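Local coordinates for metallophosphoesterase TT1561-like domain-containing protein (Aquifex aeolicus, PDB 2YVT) that is of unknown function but belongs to the calcineurin superfamily of metallophosphoesterases and probably hydrolyses phosphoester bonds, at residues Gly97-Pro102 with Asp151-Tyr156; Glu133-Gly138 with Lys172-Val177; Glu187-Thr192 with Gly224-Gly229. All coordinates share one frame; numbering follows the deposited sequence.

Interaction 1 of 3, residues Gly97-Pro102 with Asp151-Tyr156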
loop_
_atom_site.group_PDB
_atom_site.type_symbol
_atom_site.label_atom_id
_atom_site.label_comp_id
_atom_site.label_asym_id
_atom_site.label_seq_id
_atom_site.Cartn_x
_atom_site.Cartn_y
_atom_site.Cartn_z
ATOM N N GLY A 97 1.812 -4.409 -2.288
ATOM C CA GLY A 97 0.589 -5.192 -2.254
ATOM C C GLY A 97 0.823 -6.697 -2.262
ATOM O O GLY A 97 1.970 -7.180 -2.223
ATOM N N LYS A 98 -0.277 -7.444 -2.288
ATOM C CA LYS A 98 -0.235 -8.903 -2.348
ATOM C C LYS A 98 0.615 -9.424 -3.512
ATOM O O LYS A 98 1.258 -10.461 -3.394
ATOM C CB LYS A 98 -1.665 -9.425 -2.443
ATOM C CG LYS A 98 -1.843 -10.906 -2.622
ATOM C CD LYS A 98 -3.337 -11.253 -2.753
ATOM C CE LYS A 98 -4.083 -10.357 -3.770
ATOM N NZ LYS A 98 -4.793 -9.143 -3.221
ATOM N N ASN A 99 0.625 -8.708 -4.632
ATOM C CA ASN A 99 1.318 -9.212 -5.822
ATOM C C ASN A 99 2.735 -8.676 -5.994
ATOM O O ASN A 99 3.387 -8.915 -7.017
ATOM C CB ASN A 99 0.486 -8.938 -7.069
ATOM C CG ASN A 99 -0.834 -9.662 -7.035
ATOM O OD1 ASN A 99 -1.892 -9.037 -6.944
ATOM N ND2 ASN A 99 -0.780 -10.985 -7.053
ATOM N N ASP A 100 3.216 -7.964 -4.980
ATOM C CA ASP A 100 4.531 -7.340 -5.059
ATOM C C ASP A 100 5.553 -8.238 -4.382
ATOM O O ASP A 100 6.105 -7.936 -3.319
ATOM C CB ASP A 100 4.456 -5.925 -4.499
ATOM C CG ASP A 100 3.552 -5.048 -5.340
ATOM O OD1 ASP A 100 3.541 -5.259 -6.570
ATOM O OD2 ASP A 100 2.840 -4.182 -4.788
ATOM N N ALA A 101 5.759 -9.368 -5.042
ATOM C CA ALA A 101 6.508 -10.488 -4.517
ATOM C C ALA A 101 7.362 -11.081 -5.642
ATOM O O ALA A 101 7.033 -10.915 -6.816
ATOM C CB ALA A 101 5.535 -11.537 -3.991
ATOM N N PRO A 102 8.457 -11.779 -5.288
ATOM C CA PRO A 102 8.964 -12.030 -3.934
ATOM C C PRO A 102 9.372 -10.762 -3.179
ATOM O O PRO A 102 9.928 -9.822 -3.772
ATOM C CB PRO A 102 10.189 -12.925 -4.178
ATOM C CG PRO A 102 9.937 -13.549 -5.533
ATOM C CD PRO A 102 9.274 -12.455 -6.312
ATOM N N ASP A 151 6.980 -15.190 -1.070
ATOM C CA ASP A 151 7.661 -15.436 -2.340
ATOM C C ASP A 151 6.753 -15.344 -3.573
ATOM O O ASP A 151 7.065 -14.624 -4.509
ATOM C CB ASP A 151 8.397 -16.782 -2.303
ATOM C CG ASP A 151 9.558 -16.787 -1.319
ATOM O OD1 ASP A 151 9.902 -15.721 -0.778
ATOM O OD2 ASP A 151 10.135 -17.864 -1.082
ATOM N N PHE A 152 5.654 -16.091 -3.584
ATOM C CA PHE A 152 4.745 -16.071 -4.733
ATOM C C PHE A 152 3.786 -14.903 -4.642
ATOM O O PHE A 152 3.340 -14.377 -5.660
ATOM C CB PHE A 152 3.951 -17.369 -4.813
ATOM C CG PHE A 152 4.781 -18.555 -5.189
ATOM C CD1 PHE A 152 4.855 -18.973 -6.518
ATOM C CD2 PHE A 152 5.486 -19.263 -4.216
ATOM C CE1 PHE A 152 5.637 -20.075 -6.870
ATOM C CE2 PHE A 152 6.268 -20.368 -4.560
ATOM C CZ PHE A 152 6.339 -20.774 -5.889
ATOM N N VAL A 153 3.472 -14.530 -3.401
ATOM C CA VAL A 153 2.567 -13.429 -3.068
ATOM C C VAL A 153 3.008 -12.926 -1.700
ATOM O O VAL A 153 3.813 -13.585 -1.033
ATOM C CB VAL A 153 1.069 -13.875 -2.986
ATOM C CG1 VAL A 153 0.470 -14.084 -4.379
ATOM C CG2 VAL A 153 0.888 -15.113 -2.097
ATOM N N LEU A 154 2.483 -11.778 -1.273
ATOM C CA LEU A 154 2.688 -11.307 0.096
ATOM C C LEU A 154 1.401 -11.485 0.890
ATOM O O LEU A 154 0.415 -10.785 0.656
ATOM C CB LEU A 154 3.095 -9.828 0.134
ATOM C CG LEU A 154 4.322 -9.356 -0.631
ATOM C CD1 LEU A 154 4.650 -7.930 -0.177
ATOM C CD2 LEU A 154 5.483 -10.309 -0.387
ATOM N N LYS A 155 1.421 -12.436 1.816
ATOM C CA LYS A 155 0.302 -12.678 2.733
ATOM C C LYS A 155 0.857 -12.837 4.144
ATOM O O LYS A 155 1.883 -13.491 4.344
ATOM C CB LYS A 155 -0.469 -13.950 2.349
ATOM C CG LYS A 155 -1.134 -13.919 0.980
ATOM C CD LYS A 155 -2.116 -15.091 0.868
ATOM C CE LYS A 155 -2.894 -15.073 -0.428
ATOM N NZ LYS A 155 -3.826 -16.237 -0.509
ATOM N N TYR A 156 0.193 -12.226 5.121
ATOM C CA TYR A 156 0.648 -12.288 6.507
ATOM C C TYR A 156 -0.493 -12.687 7.426
ATOM O O TYR A 156 -1.639 -12.306 7.187
ATOM C CB TYR A 156 1.214 -10.941 6.941
ATOM C CG TYR A 156 2.452 -10.572 6.173
ATOM C CD1 TYR A 156 3.690 -11.098 6.538
ATOM C CD2 TYR A 156 2.388 -9.724 5.061
ATOM C CE1 TYR A 156 4.844 -10.786 5.830
ATOM C CE2 TYR A 156 3.554 -9.395 4.335
ATOM C CZ TYR A 156 4.774 -9.937 4.736
ATOM O OH TYR A 156 5.923 -9.646 4.047
HETATM O O HOH W 1 1.807 -12.436 -7.229
#
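K98 and L154 share the direct hydrogen bond between G97-P102 and D151-Y156: L154 N gives to K98 O at 2.8 Å, nearly straight at 163°. A water makes a second polar link, accepting from N99 ND2 and donating to F152 O; N99 ND2 also reaches E49.

The rest is mainly close packing. With CG of L154 anti to its carbonyl carbon (chi1 -57°), the side chain lies against the turn: CD1 is 3.5 Å from G97 O, and CD2 rests 3.8 Å from A101 CB. D100 O, 3.5 Å from L154 CG, is buried with no polar partner in the model. The methyl of A101 points toward D151-Y156 and sits 3.5 Å from D151 O. P102, after a cis peptide bond, brings its CG to 3.2 Å from D151 O. K98 runs alongside V153, CG to CB 4.2 Å, before its amine goes off to Y181.

G97-D100 is a type I turn, held by D100 N to G97 O and by G97 N to D100 OD2 at 2.7 Å. The D100 carboxylate also receives I42 N and L43 N. The lead-in to strand 155-157 packs against this turn, which follows strand 91-95 and occupies the place of the GNH(D/E) signature loop of calcineurin-like phosphoesterases, probably its counterpart, with K98 and N99 where the signature has asparagine and histidine.

Interaction 2 of 3, residues Glu133-Gly138 with Lys172-Val177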
loop_
_atom_site.group_PDB
_atom_site.type_symbol
_atom_site.label_atom_id
_atom_site.label_comp_id
_atom_site.label_asym_id
_atom_site.label_seq_id
_atom_site.Cartn_x
_atom_site.Cartn_y
_atom_site.Cartn_z
ATOM N N GLU A 133 6.707 15.752 12.987
ATOM C CA GLU A 133 5.377 15.771 13.608
ATOM C C GLU A 133 4.610 14.453 13.472
ATOM O O GLU A 133 3.722 14.164 14.279
ATOM C CB GLU A 133 4.533 16.926 13.053
ATOM C CG GLU A 133 3.197 17.136 13.790
ATOM C CD GLU A 133 2.601 18.523 13.594
ATOM O OE1 GLU A 133 3.318 19.419 13.085
ATOM O OE2 GLU A 133 1.414 18.718 13.959
ATOM N N PHE A 134 4.947 13.663 12.457
ATOM C CA PHE A 134 4.237 12.410 12.210
ATOM C C PHE A 134 5.185 11.233 12.273
ATOM O O PHE A 134 6.376 11.376 11.990
ATOM C CB PHE A 134 3.563 12.412 10.826
ATOM C CG PHE A 134 2.544 13.506 10.635
ATOM C CD1 PHE A 134 1.194 13.275 10.914
ATOM C CD2 PHE A 134 2.926 14.757 10.166
ATOM C CE1 PHE A 134 0.246 14.279 10.734
ATOM C CE2 PHE A 134 1.980 15.772 9.986
ATOM C CZ PHE A 134 0.642 15.530 10.275
ATOM N N GLU A 135 4.647 10.078 12.655
ATOM C CA GLU A 135 5.284 8.799 12.373
ATOM C C GLU A 135 4.420 8.105 11.332
ATOM O O GLU A 135 3.203 7.977 11.507
ATOM C CB GLU A 135 5.402 7.918 13.625
ATOM C CG GLU A 135 6.401 8.423 14.684
ATOM C CD GLU A 135 7.869 8.227 14.304
ATOM O OE1 GLU A 135 8.171 7.786 13.176
ATOM O OE2 GLU A 135 8.741 8.524 15.154
ATOM N N VAL A 136 5.049 7.669 10.245
ATOM C CA VAL A 136 4.335 6.965 9.185
ATOM C C VAL A 136 4.726 5.499 9.245
ATOM O O VAL A 136 5.907 5.170 9.169
ATOM C CB VAL A 136 4.640 7.571 7.794
ATOM C CG1 VAL A 136 3.719 6.979 6.732
ATOM C CG2 VAL A 136 4.454 9.090 7.843
ATOM N N ILE A 137 3.729 4.635 9.412
ATOM C CA ILE A 137 3.959 3.195 9.537
ATOM C C ILE A 137 3.367 2.513 8.317
ATOM O O ILE A 137 2.248 2.831 7.912
ATOM C CB ILE A 137 3.287 2.643 10.807
ATOM C CG1 ILE A 137 3.882 3.315 12.048
ATOM C CG2 ILE A 137 3.442 1.125 10.905
ATOM C CD1 ILE A 137 3.078 3.054 13.279
ATOM N N GLY A 138 4.113 1.583 7.729
ATOM C CA GLY A 138 3.608 0.808 6.598
ATOM C C GLY A 138 3.669 -0.683 6.851
ATOM O O GLY A 138 4.636 -1.187 7.419
ATOM N N LYS A 172 9.032 7.393 18.987
ATOM C CA LYS A 172 8.785 8.772 19.402
ATOM C C LYS A 172 7.282 9.067 19.339
ATOM O O LYS A 172 6.639 8.776 18.328
ATOM C CB LYS A 172 9.541 9.753 18.499
ATOM C CG LYS A 172 11.056 9.602 18.501
ATOM C CD LYS A 172 11.691 10.502 17.450
ATOM C CE LYS A 172 13.201 10.318 17.395
ATOM N NZ LYS A 172 13.834 11.257 16.428
ATOM N N PRO A 173 6.717 9.627 20.426
ATOM C CA PRO A 173 5.289 9.958 20.458
ATOM C C PRO A 173 4.927 11.075 19.474
ATOM O O PRO A 173 5.302 12.233 19.668
ATOM C CB PRO A 173 5.057 10.396 21.911
ATOM C CG PRO A 173 6.396 10.827 22.404
ATOM C CD PRO A 173 7.395 9.963 21.693
ATOM N N ARG A 174 4.216 10.710 18.411
ATOM C CA ARG A 174 3.844 11.645 17.352
ATOM C C ARG A 174 2.478 11.271 16.786
ATOM O O ARG A 174 1.900 10.256 17.172
ATOM C CB ARG A 174 4.902 11.629 16.243
ATOM C CG ARG A 174 6.145 12.437 16.567
ATOM C CD ARG A 174 7.398 11.721 16.133
ATOM N NE ARG A 174 7.675 11.891 14.713
ATOM C CZ ARG A 174 8.706 12.574 14.222
ATOM N NH1 ARG A 174 8.868 12.662 12.914
ATOM N NH2 ARG A 174 9.581 13.164 15.030
ATOM N N ARG A 175 1.964 12.094 15.878
ATOM C CA ARG A 175 0.719 11.788 15.189
ATOM C C ARG A 175 0.978 10.614 14.242
ATOM O O ARG A 175 1.926 10.635 13.461
ATOM C CB ARG A 175 0.205 13.009 14.429
ATOM C CG ARG A 175 -0.103 14.194 15.336
ATOM C CD ARG A 175 -0.287 15.463 14.547
ATOM N NE ARG A 175 -1.451 15.380 13.670
ATOM C CZ ARG A 175 -1.811 16.320 12.804
ATOM N NH1 ARG A 175 -1.098 17.435 12.693
ATOM N NH2 ARG A 175 -2.885 16.140 12.046
ATOM N N LEU A 176 0.139 9.592 14.331
ATOM C CA LEU A 176 0.402 8.339 13.647
ATOM C C LEU A 176 -0.414 8.215 12.368
ATOM O O LEU A 176 -1.641 8.353 12.389
ATOM C CB LEU A 176 0.095 7.170 14.589
ATOM C CG LEU A 176 0.435 5.756 14.145
ATOM C CD1 LEU A 176 1.917 5.686 13.846
ATOM C CD2 LEU A 176 0.041 4.764 15.232
ATOM N N VAL A 177 0.279 7.951 11.262
ATOM C CA VAL A 177 -0.364 7.641 9.988
ATOM C C VAL A 177 0.045 6.224 9.613
ATOM O O VAL A 177 1.238 5.926 9.527
ATOM C CB VAL A 177 0.049 8.622 8.869
ATOM C CG1 VAL A 177 -0.543 8.201 7.513
ATOM C CG2 VAL A 177 -0.378 10.056 9.220
#
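F134-V136 and R175-V177 pair as neighbouring parallel strands, next to a classic beta bulge formed by E133 and F134 opposite W130. R175 straddles E133 and E135, its N giving to E133 O and its O accepting from E135 N at 2.9 Å. Farther on, V177 N meets E135 O almost linearly (176°), and V177 O takes I137 N at 2.8 Å.

R175 and F134 share one face of the sheet. In each, CG is anti to the carbonyl carbon (chi1 near -60°), and the two side chains run side by side. F134 CE1 sits 3.5 Å above the middle of the R175 guanidinium, the two planes turned 45° apart. At the guanidinium edge NH1 makes a salt bridge with E133 OE2, 3.1 Å away, reaching that oxygen from above the carboxylate plane, while NH2 bonds to E214 and to L249 O. An alanine in place of R175 would probably leave the E133 and E214 carboxylates without this charged mate and open a gap beside the F134 ring.

R174, its chain bent at chi2 and chi3, reaches across to the backbone of F134: its NH1 gives to F134 O at 3.0 Å, and NE adds a weak bond to the same atom. E135 crosses R174 at about a right angle, OE2 3.6 Å from NE, an attraction of charges with no N-H aimed at the oxygen.

Outside the pair, strand 126-130 flanks 134-144 on the other side, with W130 stacked on F134, and strand 215-218 continues the sheet beyond 175-180.

Interaction 3 of 3, residues Glu187-Thr192 with Gly224-Gly229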
loop_
_atom_site.group_PDB
_atom_site.type_symbol
_atom_site.label_atom_id
_atom_site.label_comp_id
_atom_site.label_asym_id
_atom_site.label_seq_id
_atom_site.Cartn_x
_atom_site.Cartn_y
_atom_site.Cartn_z
ATOM N N GLU A 187 -18.019 0.193 6.024
ATOM C CA GLU A 187 -19.170 0.374 5.139
ATOM C C GLU A 187 -18.739 0.579 3.686
ATOM O O GLU A 187 -19.385 0.077 2.755
ATOM C CB GLU A 187 -20.015 1.553 5.620
ATOM C CG GLU A 187 -21.317 1.739 4.849
ATOM C CD GLU A 187 -22.207 2.820 5.426
ATOM O OE1 GLU A 187 -21.852 3.417 6.464
ATOM O OE2 GLU A 187 -23.284 3.070 4.831
ATOM N N PHE A 188 -17.636 1.307 3.504
ATOM C CA PHE A 188 -17.181 1.716 2.180
ATOM C C PHE A 188 -15.751 1.284 1.891
ATOM O O PHE A 188 -15.413 0.938 0.757
ATOM C CB PHE A 188 -17.265 3.239 2.042
ATOM C CG PHE A 188 -18.645 3.800 2.276
ATOM C CD1 PHE A 188 -19.650 3.609 1.339
ATOM C CD2 PHE A 188 -18.926 4.521 3.428
ATOM C CE1 PHE A 188 -20.930 4.123 1.554
ATOM C CE2 PHE A 188 -20.207 5.047 3.650
ATOM C CZ PHE A 188 -21.199 4.841 2.711
ATOM N N VAL A 189 -14.906 1.324 2.917
ATOM C CA VAL A 189 -13.464 1.223 2.689
ATOM C C VAL A 189 -12.976 -0.163 2.261
ATOM O O VAL A 189 -11.834 -0.303 1.825
ATOM C CB VAL A 189 -12.634 1.753 3.889
ATOM C CG1 VAL A 189 -12.897 3.245 4.097
ATOM C CG2 VAL A 189 -12.916 0.942 5.158
ATOM N N ASP A 190 -13.820 -1.188 2.392
ATOM C CA ASP A 190 -13.451 -2.513 1.891
ATOM C C ASP A 190 -14.527 -3.121 0.997
ATOM O O ASP A 190 -14.606 -4.342 0.847
ATOM C CB ASP A 190 -13.034 -3.451 3.036
ATOM C CG ASP A 190 -14.213 -4.051 3.779
ATOM O OD1 ASP A 190 -15.245 -3.370 3.934
ATOM O OD2 ASP A 190 -14.080 -5.210 4.225
ATOM N N ARG A 191 -15.333 -2.247 0.389
ATOM C CA ARG A 191 -16.434 -2.681 -0.455
ATOM C C ARG A 191 -16.557 -1.892 -1.754
ATOM O O ARG A 191 -16.030 -0.781 -1.882
ATOM C CB ARG A 191 -17.749 -2.613 0.320
ATOM C CG ARG A 191 -17.771 -3.530 1.533
ATOM C CD ARG A 191 -19.194 -3.936 1.905
ATOM N NE ARG A 191 -19.954 -2.796 2.399
ATOM C CZ ARG A 191 -21.231 -2.844 2.761
ATOM N NH1 ARG A 191 -21.906 -3.985 2.684
ATOM N NH2 ARG A 191 -21.831 -1.747 3.195
ATOM N N THR A 192 -17.237 -2.508 -2.719
ATOM C CA THR A 192 -17.681 -1.846 -3.940
ATOM C C THR A 192 -19.192 -2.067 -4.035
ATOM O O THR A 192 -19.732 -2.931 -3.336
ATOM C CB THR A 192 -17.011 -2.433 -5.210
ATOM O OG1 THR A 192 -17.513 -3.754 -5.463
ATOM C CG2 THR A 192 -15.491 -2.478 -5.069
ATOM N N GLY A 224 -13.508 4.962 -0.333
ATOM C CA GLY A 224 -14.272 5.809 0.568
ATOM C C GLY A 224 -13.446 6.303 1.718
ATOM O O GLY A 224 -12.235 6.092 1.771
ATOM N N HIS A 225 -14.118 6.981 2.638
ATOM C CA HIS A 225 -13.497 7.369 3.890
ATOM C C HIS A 225 -14.539 7.268 4.988
ATOM O O HIS A 225 -15.726 7.572 4.777
ATOM C CB HIS A 225 -12.869 8.766 3.805
ATOM C CG HIS A 225 -13.864 9.870 3.651
ATOM N ND1 HIS A 225 -14.414 10.213 2.436
ATOM C CD2 HIS A 225 -14.422 10.700 4.565
ATOM C CE1 HIS A 225 -15.262 11.213 2.604
ATOM N NE2 HIS A 225 -15.289 11.523 3.889
ATOM N N GLU A 226 -14.093 6.806 6.148
ATOM C CA GLU A 226 -14.987 6.612 7.283
ATOM C C GLU A 226 -14.180 6.397 8.548
ATOM O O GLU A 226 -12.980 6.092 8.488
ATOM C CB GLU A 226 -15.908 5.406 7.050
ATOM C CG GLU A 226 -15.195 4.056 6.987
ATOM C CD GLU A 226 -16.112 2.958 6.500
ATOM O OE1 GLU A 226 -16.961 2.498 7.301
ATOM O OE2 GLU A 226 -15.997 2.568 5.319
ATOM N N LEU A 227 -14.843 6.556 9.689
ATOM C CA LEU A 227 -14.224 6.265 10.977
ATOM C C LEU A 227 -14.254 4.772 11.281
ATOM O O LEU A 227 -15.296 4.121 11.156
ATOM C CB LEU A 227 -14.916 7.054 12.096
ATOM C CG LEU A 227 -14.202 8.262 12.715
ATOM C CD1 LEU A 227 -13.639 9.231 11.683
ATOM C CD2 LEU A 227 -15.142 8.983 13.683
ATOM N N VAL A 228 -13.098 4.222 11.642
ATOM C CA VAL A 228 -13.038 2.878 12.203
ATOM C C VAL A 228 -12.416 3.074 13.577
ATOM O O VAL A 228 -11.261 3.489 13.696
ATOM C CB VAL A 228 -12.214 1.903 11.315
ATOM C CG1 VAL A 228 -12.052 0.532 11.994
ATOM C CG2 VAL A 228 -12.862 1.762 9.934
ATOM N N GLY A 229 -13.205 2.823 14.618
ATOM C CA GLY A 229 -12.816 3.235 15.966
ATOM C C GLY A 229 -12.712 4.749 15.959
ATOM O O GLY A 229 -13.673 5.433 15.604
HETATM O O HOH W 2 -19.498 4.252 7.760
#
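F188 and E226 meet with ring and carboxylate planes 57° apart; E187 CG lies 3.6 Å above one face of the F188 ring, toward its rim. At the edge of the R191 guanidinium, in its plane, E187 O accepts from R191 NE at 3.0 Å and from NH2. Three consecutive backbone N-H groups grip the E226 carboxylate. E187 N uses the syn lone pair of E226 OE1 at 2.8 Å. F188 N comes to the syn side of E226 OE2, also at 2.8 Å, and V189 N meets that oxygen nearly along its C-O axis at 2.9 Å.

F188-R191 is a type I turn, R191 N bonding to F188 O, and it lies against the first strand of the beta hairpin 224-228/231-235. E226 CG stands between its backbone N and carbonyl carbon (chi1 66°), 3.8 Å from V189 CG1. V189 also touches V233 on the hairpin's second strand, and its O accepts from N235. At G224 a CB would collide with F188 CB and with the preceding carbonyl oxygen.

The three N-H donors are likely to stabilise the E226 carboxylate as an anion. A water donating to both E187 OE1 and E226 OE1 bridges the two carboxylates, which probably carry like charges.

How the interactions relate
Interaction 2 links two adjacent parallel strands, 134-144 and 175-180, of one mixed sheet. Interaction 1 reaches the same sheet through strand 155-157, another neighbour of 134-144, and interaction 3 through 224-228, which pairs with 231-235 farther across. Along the chain the segments of interactions 1 and 2 alternate: 97-102, 133-138, 151-156, 172-177; interaction 3 follows both. None touches another. The centre of interaction 1 lies about 25 Å from that of interaction 2 and about 24 Å from that of interaction 3; the centres of interactions 2 and 3 are about 22 Å apart. Interaction 1 joins a loop leaving the other sheet to a segment leading into this one, consistent with the two-sheet core of calcineurin-like phosphoesterases.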